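Local coordinates for protein putative cell surface hydrolase (Lactobacillus plantarum, PDB 3LP5) that is a putative cell-surface hydrolase with an alpha/beta hydrolase fold, whose substrate and detailed reaction are not established, at residues 17-22 and 103-108; 38-43 and 48-53; 67-70 and 75-78; 82-87 and 113-118. All blocks are in the same frame, centred on the assembly; numbering follows the deposited sequence.

All four contacts belong to one alpha/beta hydrolase fold. Contacts 1 and 2 both reach its mixed sheet: contact 1 sets helix 17-30 against strand 99-105, and contact 2 is the hairpin of strands 37-42 and 48-52 at one edge, its centre about 16 Å from that of contact 1. Contacts 3 and 4 share helix 74-92, their centres about 12 Å apart. Along the chain contacts 2, 3 and 4 open in that order; contacts 2 and 3 nest within the loop closed by contact 1, whereas contact 4 crosses it. V42 and L40 pack on W83 and A87, so the hairpin touches contact 4; contacts 1 and 4 use helix 107-118, which follows the probable nucleophile elbow.

Contact 1: residues 17-22 and 103-108; sequences QNRFDS and LGHSNG
H105 reaches from the end of strand 99-105 to helix 17-30, where R19 and F20 receive its imidazole. R19 crosses the imidazole at about a right angle, its guanidinium plane turned 67° from the ring. The aliphatic part does the touching: R19 CD lies 3.4 Å from H105 NE2, and R19 CB stands 4.0 Å from H105 CE1. F20 runs in the opposite sense, sliding past H105, with F20 CD1 3.8 Å from H105 CB and F20 CB 3.9 Å from H105 ND1. With CG opposite the backbone N (chi1 180°), H105 extends outward between these two neighbours. H105 is the second residue of GHSNG, which makes the turn from strand to helix 107-118, a pattern consistent with the nucleophile elbow of alpha/beta hydrolases, in which S106 would be the nucleophile. S106 has the positive phi expected of that strained turn, and its CB sits 4.1 Å above the H105 ring, over the centre of one face. The two glycines leave room for the bend: a CB on G104 would run into G108 C, and one on G108 into H105 O. Further out, chi3 bends the R19 chain, and its NH2 donates to the carbonyl oxygen of T212. R19 NE, buried here, has no partner in the model. The F20 ring also packs on M9 of strand 7-10 and on P11.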
loop_
_atom_site.group_PDB
_atom_site.type_symbol
_atom_site.label_atom_id
_atom_site.label_comp_id
_atom_site.label_asym_id
_atom_site.label_seq_id
_atom_site.Cartn_x
_atom_site.Cartn_y
_atom_site.Cartn_z
ATOM N N GLN A 17 10.488 -8.013 2.763
ATOM C CA GLN A 17 9.845 -9.072 1.922
ATOM C C GLN A 17 9.187 -10.247 2.706
ATOM O O GLN A 17 8.092 -10.694 2.344
ATOM C CB GLN A 17 10.781 -9.624 0.818
ATOM C CG GLN A 17 10.077 -10.317 -0.373
ATOM C CD GLN A 17 9.142 -9.352 -1.119
ATOM O OE1 GLN A 17 9.557 -8.252 -1.540
ATOM N NE2 GLN A 17 7.856 -9.735 -1.241
ATOM N N ASN A 18 9.861 -10.768 3.726
ATOM C CA ASN A 18 9.298 -11.856 4.527
ATOM C C ASN A 18 7.931 -11.460 5.135
ATOM O O ASN A 18 6.956 -12.255 5.048
ATOM C CB ASN A 18 10.280 -12.350 5.627
ATOM C CG ASN A 18 11.259 -13.472 5.126
ATOM O OD1 ASN A 18 12.317 -13.764 5.766
ATOM N ND2 ASN A 18 10.903 -14.108 4.007
ATOM N N ARG A 19 7.861 -10.252 5.734
ATOM C CA ARG A 19 6.607 -9.747 6.270
ATOM C C ARG A 19 5.535 -9.699 5.181
ATOM O O ARG A 19 4.429 -10.245 5.350
ATOM C CB ARG A 19 6.750 -8.371 6.918
ATOM C CG ARG A 19 5.476 -8.003 7.646
ATOM C CD ARG A 19 5.332 -6.520 7.979
ATOM N NE ARG A 19 6.336 -6.026 8.926
ATOM C CZ ARG A 19 6.178 -6.022 10.239
ATOM N NH1 ARG A 19 5.071 -6.499 10.814
ATOM N NH2 ARG A 19 7.134 -5.556 10.995
ATOM N N PHE A 20 5.845 -9.045 4.064
ATOM C CA PHE A 20 4.891 -9.007 2.926
ATOM C C PHE A 20 4.339 -10.389 2.537
ATOM O O PHE A 20 3.111 -10.566 2.464
ATOM C CB PHE A 20 5.505 -8.299 1.731
ATOM C CG PHE A 20 4.535 -8.003 0.607
ATOM C CD1 PHE A 20 3.662 -6.910 0.688
ATOM C CD2 PHE A 20 4.519 -8.806 -0.525
ATOM C CE1 PHE A 20 2.802 -6.599 -0.355
ATOM C CE2 PHE A 20 3.659 -8.555 -1.609
ATOM C CZ PHE A 20 2.779 -7.427 -1.536
ATOM N N ASP A 21 5.223 -11.357 2.297
ATOM C CA ASP A 21 4.826 -12.694 1.870
ATOM C C ASP A 21 3.959 -13.369 2.949
ATOM O O ASP A 21 2.975 -14.021 2.640
ATOM C CB ASP A 21 6.061 -13.559 1.606
ATOM C CG ASP A 21 6.823 -13.134 0.298
ATOM O OD1 ASP A 21 6.455 -12.107 -0.342
ATOM O OD2 ASP A 21 7.783 -13.847 -0.092
ATOM N N SER A 22 4.337 -13.190 4.201
ATOM C CA SER A 22 3.554 -13.705 5.296
ATOM C C SER A 22 2.165 -13.103 5.338
ATOM O O SER A 22 1.187 -13.843 5.538
ATOM C CB SER A 22 4.254 -13.455 6.627
ATOM O OG SER A 22 5.407 -14.277 6.684
ATOM N N LEU A 103 -2.964 -1.680 -1.719
ATOM C CA LEU A 103 -2.221 -1.891 -0.508
ATOM C C LEU A 103 -0.756 -1.597 -0.819
ATOM O O LEU A 103 -0.196 -2.172 -1.764
ATOM C CB LEU A 103 -2.339 -3.333 -0.006
ATOM C CG LEU A 103 -1.552 -3.679 1.263
ATOM C CD1 LEU A 103 -2.099 -3.061 2.513
ATOM C CD2 LEU A 103 -1.452 -5.193 1.548
ATOM N N GLY A 104 -0.125 -0.750 -0.012
ATOM C CA GLY A 104 1.317 -0.442 -0.145
ATOM C C GLY A 104 2.050 -0.769 1.142
ATOM O O GLY A 104 1.768 -0.199 2.222
ATOM N N HIS A 105 3.006 -1.692 1.067
ATOM C CA HIS A 105 3.761 -2.023 2.256
ATOM C C HIS A 105 5.090 -1.304 2.218
ATOM O O HIS A 105 5.799 -1.339 1.215
ATOM C CB HIS A 105 3.973 -3.548 2.381
ATOM C CG HIS A 105 4.753 -3.933 3.596
ATOM N ND1 HIS A 105 5.752 -4.877 3.572
ATOM C CD2 HIS A 105 4.696 -3.480 4.878
ATOM C CE1 HIS A 105 6.284 -4.995 4.779
ATOM N NE2 HIS A 105 5.660 -4.156 5.595
ATOM N N SER A 106 5.421 -0.623 3.311
ATOM C CA SER A 106 6.742 0.003 3.426
ATOM C C SER A 106 6.895 0.996 2.253
ATOM O O SER A 106 5.992 1.774 2.034
ATOM C CB SER A 106 7.830 -1.099 3.470
ATOM O OG SER A 106 9.152 -0.554 3.400
ATOM N N ASN A 107 7.980 0.964 1.478
ATOM C CA ASN A 107 8.101 1.874 0.316
ATOM C C ASN A 107 6.961 1.719 -0.677
ATOM O O ASN A 107 6.650 2.625 -1.455
ATOM C CB ASN A 107 9.396 1.594 -0.417
ATOM C CG ASN A 107 10.634 2.059 0.350
ATOM O OD1 ASN A 107 10.547 2.769 1.315
ATOM N ND2 ASN A 107 11.792 1.610 -0.092
ATOM N N GLY A 108 6.308 0.575 -0.680
ATOM C CA GLY A 108 5.143 0.397 -1.570
ATOM C C GLY A 108 4.096 1.495 -1.374
ATOM O O GLY A 108 3.410 1.917 -2.334
#

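Contact 2: residues 38-43 and 48-53; sequences LKLTVQ and IKYSGS
L40 is the bump of this hairpin, its branched end fitted into the angle where the I48 methyl meets the Y50 ring on the facing strand. L40 CG lies 3.7 Å from I48 CG2 and 3.6 Å from Y50 CE1. The leucine and tyrosine run side by side in the same direction, while I48 comes across at a slant. I48 CG2 also rests 3.5 Å above one face of the Y50 ring, offset toward its rim, so methyl, leucine branch and ring form a continuous apolar patch. Farther along that face V42 meets I48 more loosely; toward the other end L38 CD1 tucks in 3.4 Å from S51 O. With an alanine at L40, a gap would probably open beside I48 CG2 and the CD1-CE1 side of the Y50 ring. Antiparallel pairing sets the register: K39 with S51 and T41 with K49 are hydrogen-bonded pairs, the straightest bond being K39 N to S51 O at 2.7 Å. On the face bearing K39, T41, K49 and S51, a water joins T41 OG1 to K49 O. Strand 62-67 flanks strand 37-42 on its other edge. The chemistry is thus two-sided: L40 and V42 are buried against helix 74-92, with I48 at the margin and Y50 on the outer, exposed side, whereas lysines and hydroxyls give the other face a character suited to solvent.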
loop_
_atom_site.group_PDB
_atom_site.type_symbol
_atom_site.label_atom_id
_atom_site.label_comp_id
_atom_site.label_asym_id
_atom_site.label_seq_id
_atom_site.Cartn_x
_atom_site.Cartn_y
_atom_site.Cartn_z
ATOM N N LEU A 38 -2.401 -13.131 -8.777
ATOM C CA LEU A 38 -1.549 -12.899 -9.937
ATOM C C LEU A 38 -0.344 -12.034 -9.522
ATOM O O LEU A 38 -0.536 -11.058 -8.782
ATOM C CB LEU A 38 -2.355 -12.103 -10.946
ATOM C CG LEU A 38 -1.632 -11.648 -12.179
ATOM C CD1 LEU A 38 -1.272 -12.804 -13.120
ATOM C CD2 LEU A 38 -2.466 -10.570 -12.894
ATOM N N LYS A 39 0.881 -12.392 -9.924
ATOM C CA LYS A 39 2.087 -11.627 -9.519
ATOM C C LYS A 39 2.790 -11.116 -10.730
ATOM O O LYS A 39 3.088 -11.920 -11.633
ATOM C CB LYS A 39 3.117 -12.473 -8.751
ATOM C CG LYS A 39 2.677 -12.914 -7.391
ATOM C CD LYS A 39 3.853 -12.923 -6.380
ATOM C CE LYS A 39 3.406 -13.449 -4.959
ATOM N NZ LYS A 39 3.008 -14.907 -4.971
ATOM N N LEU A 40 3.069 -9.807 -10.742
ATOM C CA LEU A 40 3.846 -9.165 -11.800
ATOM C C LEU A 40 5.131 -8.687 -11.168
ATOM O O LEU A 40 5.123 -8.104 -10.046
ATOM C CB LEU A 40 3.122 -7.955 -12.390
ATOM C CG LEU A 40 2.022 -8.103 -13.428
ATOM C CD1 LEU A 40 0.799 -8.969 -12.898
ATOM C CD2 LEU A 40 1.552 -6.658 -13.922
ATOM N N THR A 41 6.235 -8.938 -11.872
ATOM C CA THR A 41 7.507 -8.372 -11.498
ATOM C C THR A 41 7.992 -7.520 -12.653
ATOM O O THR A 41 8.249 -8.040 -13.772
ATOM C CB THR A 41 8.553 -9.471 -11.244
ATOM O OG1 THR A 41 8.043 -10.300 -10.215
ATOM C CG2 THR A 41 9.859 -8.851 -10.675
ATOM N N VAL A 42 8.085 -6.217 -12.424
ATOM C CA VAL A 42 8.539 -5.329 -13.498
ATOM C C VAL A 42 10.036 -5.326 -13.496
ATOM O O VAL A 42 10.644 -4.960 -12.472
ATOM C CB VAL A 42 8.032 -3.871 -13.330
ATOM C CG1 VAL A 42 8.321 -3.039 -14.585
ATOM C CG2 VAL A 42 6.534 -3.890 -13.045
ATOM N N GLN A 43 10.614 -5.635 -14.660
ATOM C CA GLN A 43 12.085 -5.641 -14.894
ATOM C C GLN A 43 12.692 -4.257 -15.045
ATOM O O GLN A 43 11.978 -3.277 -15.267
ATOM C CB GLN A 43 12.425 -6.495 -16.138
ATOM C CG GLN A 43 11.788 -7.880 -16.128
ATOM C CD GLN A 43 12.071 -8.645 -14.841
ATOM O OE1 GLN A 43 11.141 -8.998 -14.073
ATOM N NE2 GLN A 43 13.333 -8.842 -14.559
ATOM N N ILE A 48 7.734 -7.000 -18.218
ATOM C CA ILE A 48 7.015 -7.565 -17.076
ATOM C C ILE A 48 7.098 -9.063 -17.114
ATOM O O ILE A 48 6.843 -9.703 -18.178
ATOM C CB ILE A 48 5.551 -7.123 -17.065
ATOM C CG1 ILE A 48 5.453 -5.578 -17.062
ATOM C CG2 ILE A 48 4.788 -7.754 -15.901
ATOM C CD1 ILE A 48 4.002 -5.083 -17.089
ATOM N N LYS A 49 7.471 -9.651 -15.997
ATOM C CA LYS A 49 7.302 -11.105 -15.823
ATOM C C LYS A 49 6.034 -11.416 -15.031
ATOM O O LYS A 49 5.729 -10.688 -14.097
ATOM C CB LYS A 49 8.526 -11.666 -15.110
ATOM C CG LYS A 49 9.727 -11.662 -16.067
ATOM C CD LYS A 49 10.922 -12.372 -15.488
ATOM C CE LYS A 49 11.885 -12.731 -16.619
ATOM N NZ LYS A 49 12.360 -14.169 -16.423
ATOM N N TYR A 50 5.334 -12.503 -15.370
ATOM C CA TYR A 50 4.031 -12.853 -14.722
ATOM C C TYR A 50 4.043 -14.209 -14.082
ATOM O O TYR A 50 4.643 -15.137 -14.604
ATOM C CB TYR A 50 2.936 -12.899 -15.747
ATOM C CG TYR A 50 2.668 -11.584 -16.434
ATOM C CD1 TYR A 50 1.646 -10.785 -16.031
ATOM C CD2 TYR A 50 3.418 -11.181 -17.505
ATOM C CE1 TYR A 50 1.353 -9.599 -16.684
ATOM C CE2 TYR A 50 3.138 -9.968 -18.171
ATOM C CZ TYR A 50 2.098 -9.199 -17.738
ATOM O OH TYR A 50 1.808 -7.993 -18.354
ATOM N N SER A 51 3.370 -14.318 -12.958
ATOM C CA SER A 51 3.247 -15.541 -12.211
ATOM C C SER A 51 1.763 -15.614 -11.775
ATOM O O SER A 51 1.147 -14.560 -11.512
ATOM C CB SER A 51 4.166 -15.394 -10.988
ATOM O OG SER A 51 4.579 -16.660 -10.544
ATOM N N GLY A 52 1.183 -16.816 -11.702
ATOM C CA GLY A 52 -0.178 -17.022 -11.145
ATOM C C GLY A 52 -1.229 -16.625 -12.164
ATOM O O GLY A 52 -0.939 -16.621 -13.378
ATOM N N SER A 53 -2.444 -16.270 -11.690
ATOM C CA SER A 53 -3.511 -15.839 -12.624
ATOM C C SER A 53 -4.766 -15.390 -11.930
ATOM O O SER A 53 -4.937 -15.641 -10.785
ATOM C CB SER A 53 -3.883 -16.989 -13.583
ATOM O OG SER A 53 -4.413 -18.041 -12.794
HETATM O O HOH W 1 6.141 -12.137 -11.283
#

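Contact 3: residues 67-70 and 75-78; sequences FANN and ANID
N69 and N76 carry this small contact almost alone, amide against amide: N69 loses 41 Å² and N76 46 Å² of surface to the opposite segment. The two side chains cross at roughly a right angle, and their amide planes are turned 74° apart, so they neither stack nor lie flat against one another. N69 ND2 comes within 2.8 Å of the atom modelled as N76 ND2; the N76 amide is probably turned over, so the nature of that close approach remains open. A chi1 of 169° swings the N69 amide away from its own backbone N and out toward the helix. N76, near the start of helix 74-92, reaches back to meet it. The two residues thus bridge the beta-alpha connection of the fold, between strand 62-67 and the helix that follows it. N69 is held from both loop and helix: its OD1 accepts from R71 N, forming an Asx turn, and its backbone O accepts from Q80 NE2 of helix 74-92. The N69 side chain also touches T44 and W83. Before it in the loop, A68 N lies 2.9 Å from V42 O, probably hydrogen-bonded, tying the start of the connection to the edge hairpin.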
loop_
_atom_site.group_PDB
_atom_site.type_symbol
_atom_site.label_atom_id
_atom_site.label_comp_id
_atom_site.label_asym_id
_atom_site.label_seq_id
_atom_site.Cartn_x
_atom_site.Cartn_y
_atom_site.Cartn_z
ATOM N N PHE A 67 9.015 -5.177 -8.155
ATOM C CA PHE A 67 10.045 -4.682 -9.093
ATOM C C PHE A 67 11.341 -5.432 -8.916
ATOM O O PHE A 67 11.751 -5.637 -7.766
ATOM C CB PHE A 67 10.259 -3.179 -8.837
ATOM C CG PHE A 67 8.974 -2.414 -8.681
ATOM C CD1 PHE A 67 8.187 -2.127 -9.788
ATOM C CD2 PHE A 67 8.515 -2.052 -7.390
ATOM C CE1 PHE A 67 6.965 -1.444 -9.648
ATOM C CE2 PHE A 67 7.326 -1.398 -7.235
ATOM C CZ PHE A 67 6.513 -1.106 -8.372
ATOM N N ALA A 68 12.026 -5.759 -10.030
ATOM C CA ALA A 68 13.371 -6.337 -9.976
ATOM C C ALA A 68 14.219 -5.352 -9.192
ATOM O O ALA A 68 14.973 -5.767 -8.292
ATOM C CB ALA A 68 13.990 -6.550 -11.389
ATOM N N ASN A 69 14.085 -4.052 -9.486
ATOM C CA ASN A 69 14.816 -3.054 -8.663
ATOM C C ASN A 69 13.864 -2.557 -7.604
ATOM O O ASN A 69 13.050 -1.607 -7.857
ATOM C CB ASN A 69 15.361 -1.855 -9.475
ATOM C CG ASN A 69 15.871 -0.698 -8.564
ATOM O OD1 ASN A 69 15.831 -0.789 -7.316
ATOM N ND2 ASN A 69 16.317 0.414 -9.188
ATOM N N ASN A 70 13.925 -3.203 -6.430
ATOM C CA ASN A 70 13.041 -2.822 -5.305
ATOM C C ASN A 70 13.764 -2.081 -4.192
ATOM O O ASN A 70 13.297 -2.070 -3.049
ATOM C CB ASN A 70 12.291 -4.048 -4.717
ATOM C CG ASN A 70 13.262 -5.109 -4.163
ATOM O OD1 ASN A 70 14.446 -5.011 -4.355
ATOM N ND2 ASN A 70 12.745 -6.102 -3.504
ATOM N N ALA A 75 15.609 8.114 -5.708
ATOM C CA ALA A 75 15.945 7.816 -7.064
ATOM C C ALA A 75 15.239 6.511 -7.522
ATOM O O ALA A 75 14.737 6.432 -8.667
ATOM C CB ALA A 75 17.404 7.725 -7.217
ATOM N N ASN A 76 15.195 5.489 -6.643
ATOM C CA ASN A 76 14.540 4.285 -6.974
ATOM C C ASN A 76 13.013 4.377 -6.939
ATOM O O ASN A 76 12.323 3.804 -7.795
ATOM C CB ASN A 76 15.098 3.102 -6.132
ATOM C CG ASN A 76 16.531 2.876 -6.402
ATOM O OD1 ASN A 76 17.381 2.887 -5.495
ATOM N ND2 ASN A 76 16.848 2.735 -7.644
ATOM N N ILE A 77 12.502 5.121 -5.977
ATOM C CA ILE A 77 11.083 5.267 -5.801
ATOM C C ILE A 77 10.510 5.994 -7.023
ATOM O O ILE A 77 9.413 5.640 -7.501
ATOM C CB ILE A 77 10.748 6.121 -4.515
ATOM C CG1 ILE A 77 11.223 5.411 -3.225
ATOM C CG2 ILE A 77 9.237 6.546 -4.483
ATOM C CD1 ILE A 77 10.604 4.189 -3.017
ATOM N N ASP A 78 11.242 6.973 -7.549
ATOM C CA ASP A 78 10.723 7.704 -8.755
ATOM C C ASP A 78 10.595 6.746 -9.946
ATOM O O ASP A 78 9.632 6.832 -10.677
ATOM C CB ASP A 78 11.591 8.922 -9.126
ATOM C CG ASP A 78 11.404 10.114 -8.154
ATOM O OD1 ASP A 78 10.417 10.182 -7.384
ATOM O OD2 ASP A 78 12.253 10.996 -8.145
#

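Contact 4: residues 82-87 and 113-118; sequences VWLNTA and TLFLER
F115 projects from helix 107-118 toward helix 74-92 and packs against two consecutive residues there, L84 and N85. L84 crosses it at about a right angle, with L84 CD2 3.8 Å from F115 CB and L84 CG 4.1 Å from F115 CG, so the leucine branch covers the base of the phenylalanine. N85 meets the far part of the ring. Its CB lies at the edge in the ring plane, and N85 OD1 comes to 3.5 Å from F115 CE1, also near that plane, with the amide turned 62° from the ring. An oxygen placed there would probably be favoured by the slightly positive ring hydrogens. N85 CA adds to the seat, 3.6 Å from F115 CE1. The two helices pack on the same side of the central sheet of the alpha/beta hydrolase fold, and helix 107-118 is the one that leaves the probable nucleophile elbow. Replacing F115 by an alanine would probably open a gap between the helices and leave L84 and N85 without their shared partner. The F115 chi1 of 166° is what carries the ring across to these neighbours. The N85 amide is itself positioned by a hydrogen bond from ND2 to E122 OE1. The ring of F88, one turn beyond L84, meets that of F115 with planes at about 60°.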
loop_
_atom_site.group_PDB
_atom_site.type_symbol
_atom_site.label_atom_id
_atom_site.label_comp_id
_atom_site.label_asym_id
_atom_site.label_seq_id
_atom_site.Cartn_x
_atom_site.Cartn_y
_atom_site.Cartn_z
ATOM N N VAL A 82 6.986 4.888 -12.032
ATOM C CA VAL A 82 6.845 4.687 -13.464
ATOM C C VAL A 82 6.623 3.251 -13.798
ATOM O O VAL A 82 5.769 2.950 -14.609
ATOM C CB VAL A 82 8.063 5.175 -14.190
ATOM C CG1 VAL A 82 7.962 4.871 -15.697
ATOM C CG2 VAL A 82 8.274 6.710 -13.912
ATOM N N TRP A 83 7.412 2.335 -13.229
ATOM C CA TRP A 83 7.145 0.918 -13.428
ATOM C C TRP A 83 5.735 0.483 -12.974
ATOM O O TRP A 83 5.069 -0.369 -13.621
ATOM C CB TRP A 83 8.236 0.073 -12.709
ATOM C CG TRP A 83 9.626 0.228 -13.361
ATOM C CD1 TRP A 83 9.897 0.353 -14.679
ATOM C CD2 TRP A 83 10.901 0.194 -12.680
ATOM N NE1 TRP A 83 11.288 0.484 -14.878
ATOM C CE2 TRP A 83 11.916 0.371 -13.660
ATOM C CE3 TRP A 83 11.286 0.009 -11.326
ATOM C CZ2 TRP A 83 13.290 0.425 -13.317
ATOM C CZ3 TRP A 83 12.652 0.098 -10.986
ATOM C CH2 TRP A 83 13.635 0.258 -11.972
ATOM N N LEU A 84 5.268 1.034 -11.852
ATOM C CA LEU A 84 3.895 0.726 -11.375
ATOM C C LEU A 84 2.857 1.137 -12.408
ATOM O O LEU A 84 1.885 0.410 -12.709
ATOM C CB LEU A 84 3.592 1.471 -10.055
ATOM C CG LEU A 84 2.156 1.234 -9.464
ATOM C CD1 LEU A 84 1.735 -0.263 -9.420
ATOM C CD2 LEU A 84 2.067 1.786 -8.047
ATOM N N ASN A 85 3.036 2.330 -12.956
ATOM C CA ASN A 85 2.166 2.823 -14.016
ATOM C C ASN A 85 2.298 1.923 -15.259
ATOM O O ASN A 85 1.275 1.582 -15.902
ATOM C CB ASN A 85 2.608 4.244 -14.343
ATOM C CG ASN A 85 1.622 4.983 -15.229
ATOM O OD1 ASN A 85 0.441 4.619 -15.348
ATOM N ND2 ASN A 85 2.117 6.006 -15.883
ATOM N N THR A 86 3.531 1.484 -15.576
ATOM C CA THR A 86 3.672 0.521 -16.674
ATOM C C THR A 86 2.867 -0.751 -16.420
ATOM O O THR A 86 2.242 -1.242 -17.298
ATOM C CB THR A 86 5.171 0.152 -16.897
ATOM O OG1 THR A 86 5.862 1.366 -17.171
ATOM C CG2 THR A 86 5.371 -0.822 -18.091
ATOM N N ALA A 87 2.901 -1.294 -15.199
ATOM C CA ALA A 87 2.237 -2.522 -14.927
ATOM C C ALA A 87 0.722 -2.247 -14.879
ATOM O O ALA A 87 -0.081 -3.000 -15.395
ATOM C CB ALA A 87 2.742 -3.133 -13.573
ATOM N N THR A 113 1.628 6.249 -3.610
ATOM C CA THR A 113 1.183 7.644 -3.493
ATOM C C THR A 113 1.580 8.480 -4.698
ATOM O O THR A 113 0.847 9.360 -5.147
ATOM C CB THR A 113 1.760 8.339 -2.191
ATOM O OG1 THR A 113 1.312 7.609 -1.039
ATOM C CG2 THR A 113 1.244 9.741 -2.064
ATOM N N LEU A 114 2.823 8.308 -5.122
ATOM C CA LEU A 114 3.366 9.087 -6.190
ATOM C C LEU A 114 2.577 8.709 -7.489
ATOM O O LEU A 114 2.179 9.576 -8.263
ATOM C CB LEU A 114 4.893 8.829 -6.284
ATOM C CG LEU A 114 5.641 9.732 -7.260
ATOM C CD1 LEU A 114 5.486 11.202 -6.892
ATOM C CD2 LEU A 114 7.145 9.337 -7.338
ATOM N N PHE A 115 2.357 7.420 -7.712
ATOM C CA PHE A 115 1.548 6.969 -8.856
ATOM C C PHE A 115 0.162 7.652 -8.825
ATOM O O PHE A 115 -0.291 8.144 -9.868
ATOM C CB PHE A 115 1.389 5.456 -8.822
ATOM C CG PHE A 115 0.314 4.939 -9.740
ATOM C CD1 PHE A 115 0.583 4.725 -11.085
ATOM C CD2 PHE A 115 -0.968 4.723 -9.268
ATOM C CE1 PHE A 115 -0.423 4.283 -11.959
ATOM C CE2 PHE A 115 -1.995 4.324 -10.150
ATOM C CZ PHE A 115 -1.704 4.100 -11.472
ATOM N N LEU A 116 -0.479 7.714 -7.627
ATOM C CA LEU A 116 -1.833 8.255 -7.566
ATOM C C LEU A 116 -1.855 9.758 -7.828
ATOM O O LEU A 116 -2.786 10.262 -8.458
ATOM C CB LEU A 116 -2.528 7.949 -6.261
ATOM C CG LEU A 116 -2.688 6.447 -5.998
ATOM C CD1 LEU A 116 -3.112 6.339 -4.550
ATOM C CD2 LEU A 116 -3.731 5.760 -6.955
ATOM N N GLU A 117 -0.801 10.451 -7.393
ATOM C CA GLU A 117 -0.725 11.915 -7.541
ATOM C C GLU A 117 -0.445 12.300 -8.994
ATOM O O GLU A 117 -0.962 13.321 -9.442
ATOM C CB GLU A 117 0.445 12.506 -6.727
ATOM C CG GLU A 117 0.230 12.438 -5.263
ATOM C CD GLU A 117 1.422 12.929 -4.482
ATOM O OE1 GLU A 117 2.532 12.843 -4.981
ATOM O OE2 GLU A 117 1.252 13.429 -3.371
ATOM N N ARG A 118 0.399 11.509 -9.689
ATOM C CA ARG A 118 0.937 11.886 -11.006
ATOM C C ARG A 118 0.443 11.080 -12.207
ATOM O O ARG A 118 0.321 11.637 -13.322
ATOM C CB ARG A 118 2.462 11.849 -10.961
ATOM C CG ARG A 118 3.034 12.756 -9.873
ATOM C CD ARG A 118 4.501 12.942 -10.093
ATOM N NE ARG A 118 4.717 14.051 -11.029
ATOM C CZ ARG A 118 5.913 14.520 -11.377
ATOM N NH1 ARG A 118 6.997 13.953 -10.859
ATOM N NH2 ARG A 118 6.021 15.574 -12.222
#